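Local coordinates for IPT/TIG domain-containing protein BACOVA_02650 (Bacteroides ovatus, PDB 5E7H) that binds polysaccharide at the cell surface and probably captures xyloglucan before its transport into the periplasm, this chain holding an IPT/TIG domain and the xyloglucan-binding domain, at residues Ile179-Asn184 and Val212-Val217. Numbering follows the deposited sequence.
Sequences IAMCEN and VSLSSV
The backbone O of V217 holds two waters that tie it to M181. One water lies 2.8 Å from V217 O and accepts from M181 N at 2.9 Å, also reaching N184 O; the other spans V217 O and M181 O. The type I' turn M181 to N184, closed by N184 N to M181 O at 3.0 Å, sets N184 O near M181 N, within one water's reach. Beside the waters the contact is apolar. V217 aims its short beta-branched side chain at the strand, putting CG2 against M181 CG and SD, both at 3.6 Å, while V217 CB comes within 3.8 Å of I179 O. M181 has CG anti to its carbonyl carbon (chi1 -69°) and is extended beyond it, a long unbranched reach that carries CE to L214 CD1 at 4.1 Å, M181 and L214 crossing at about a right angle. An alanine at M181 would probably leave L214 CD1 without its partner here and open a gap beside V217 CG2. In 212-217, S213 O accepts from S216 N and, as second donor, the S216 hydroxyl, fixing the 3-10 turn. The contact joins the two sheets of the xyloglucan-binding domain: M181 also touches I234 of strand 233-240, L162 of strand 160-168 and F226 of helix 223-227.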
loop_
_atom_site.group_PDB
_atom_site.type_symbol
_atom_site.label_atom_id
_atom_site.label_comp_id
_atom_site.label_asym_id
_atom_site.label_seq_id
_atom_site.Cartn_x
_atom_site.Cartn_y
_atom_site.Cartn_z
ATOM N N ILE A 179 -10.410 -8.516 4.992
ATOM C CA ILE A 179 -9.020 -8.979 5.032
ATOM C C ILE A 179 -8.859 -9.826 6.301
ATOM O O ILE A 179 -9.161 -9.365 7.417
ATOM C CB ILE A 179 -8.013 -7.823 5.028
ATOM C CG1 ILE A 179 -8.201 -6.967 3.763
ATOM C CG2 ILE A 179 -6.593 -8.379 5.101
ATOM C CD1 ILE A 179 -7.276 -5.721 3.679
ATOM N N ALA A 180 -8.417 -11.067 6.122
ATOM C CA ALA A 180 -8.272 -12.019 7.225
ATOM C C ALA A 180 -6.868 -12.600 7.182
ATOM O O ALA A 180 -6.280 -12.727 6.108
ATOM C CB ALA A 180 -9.295 -13.116 7.131
ATOM N N MET A 181 -6.336 -12.954 8.348
ATOM C CA MET A 181 -5.055 -13.640 8.444
ATOM C C MET A 181 -5.153 -14.854 9.371
ATOM O O MET A 181 -5.906 -14.854 10.352
ATOM C CB MET A 181 -3.979 -12.693 8.959
ATOM C CG MET A 181 -3.591 -11.602 7.995
ATOM S SD MET A 181 -2.425 -10.492 8.789
ATOM C CE MET A 181 -2.146 -9.359 7.446
ATOM N N CYS A 182 -4.368 -15.876 9.053
ATOM C CA CYS A 182 -4.210 -17.082 9.886
ATOM C C CYS A 182 -5.513 -17.827 10.156
ATOM O O CYS A 182 -5.659 -18.512 11.177
ATOM C CB CYS A 182 -3.564 -16.739 11.219
ATOM S SG CYS A 182 -1.985 -15.892 11.065
ATOM N N GLU A 183 -6.451 -17.692 9.230
ATOM C CA GLU A 183 -7.782 -18.279 9.337
ATOM C C GLU A 183 -8.489 -17.872 10.628
ATOM O O GLU A 183 -9.395 -18.565 11.092
ATOM C CB GLU A 183 -7.717 -19.814 9.209
ATOM C CG GLU A 183 -7.342 -20.238 7.798
ATOM C CD GLU A 183 -7.632 -21.691 7.504
ATOM O OE1 GLU A 183 -8.447 -22.306 8.224
ATOM O OE2 GLU A 183 -7.037 -22.216 6.540
ATOM N N ASN A 184 -8.112 -16.725 11.187
ATOM C CA ASN A 184 -8.813 -16.215 12.361
ATOM C C ASN A 184 -9.874 -15.234 11.909
ATOM O O ASN A 184 -9.697 -14.029 11.947
ATOM C CB ASN A 184 -7.858 -15.559 13.361
ATOM C CG ASN A 184 -8.566 -15.184 14.650
ATOM O OD1 ASN A 184 -9.765 -15.432 14.791
ATOM N ND2 ASN A 184 -7.837 -14.621 15.605
ATOM N N VAL A 212 -4.085 0.011 7.466
ATOM C CA VAL A 212 -4.942 -0.242 8.635
ATOM C C VAL A 212 -4.102 -0.719 9.821
ATOM O O VAL A 212 -3.051 -1.329 9.632
ATOM C CB VAL A 212 -6.045 -1.288 8.336
ATOM C CG1 VAL A 212 -6.973 -0.782 7.234
ATOM C CG2 VAL A 212 -5.456 -2.635 7.955
ATOM N N SER A 213 -4.549 -0.443 11.047
ATOM C CA SER A 213 -3.876 -1.029 12.201
ATOM C C SER A 213 -3.867 -2.550 12.056
ATOM O O SER A 213 -4.869 -3.166 11.680
ATOM C CB SER A 213 -4.566 -0.643 13.507
ATOM O OG SER A 213 -4.394 0.734 13.773
ATOM N N LEU A 214 -2.735 -3.177 12.360
ATOM C CA LEU A 214 -2.689 -4.628 12.259
ATOM C C LEU A 214 -3.649 -5.258 13.265
ATOM O O LEU A 214 -4.150 -6.353 13.019
ATOM C CB LEU A 214 -1.254 -5.146 12.467
ATOM C CG LEU A 214 -1.036 -6.644 12.187
ATOM C CD1 LEU A 214 -1.389 -7.005 10.739
ATOM C CD2 LEU A 214 0.425 -7.044 12.474
ATOM N N SER A 215 -3.944 -4.573 14.368
ATOM C CA SER A 215 -4.915 -5.076 15.337
ATOM C C SER A 215 -6.330 -5.204 14.757
ATOM O O SER A 215 -7.182 -5.869 15.365
ATOM C CB SER A 215 -4.946 -4.171 16.573
ATOM O OG SER A 215 -5.379 -2.857 16.248
ATOM N N SER A 216 -6.594 -4.559 13.619
ATOM C CA SER A 216 -7.916 -4.679 12.996
ATOM C C SER A 216 -8.066 -5.989 12.227
ATOM O O SER A 216 -9.183 -6.313 11.806
ATOM C CB SER A 216 -8.204 -3.494 12.078
ATOM O OG SER A 216 -7.439 -3.551 10.905
ATOM N N VAL A 217 -6.984 -6.758 12.068
ATOM C CA VAL A 217 -7.105 -8.074 11.428
ATOM C C VAL A 217 -6.404 -9.166 12.264
ATOM O O VAL A 217 -6.627 -10.346 12.009
ATOM C CB VAL A 217 -6.648 -8.056 9.897
ATOM C CG1 VAL A 217 -6.276 -6.710 9.391
ATOM C CG2 VAL A 217 -5.725 -9.178 9.479
HETATM O O HOH W 1 -8.085 -12.152 10.484
HETATM O O HOH W 2 -5.409 -12.910 12.384
#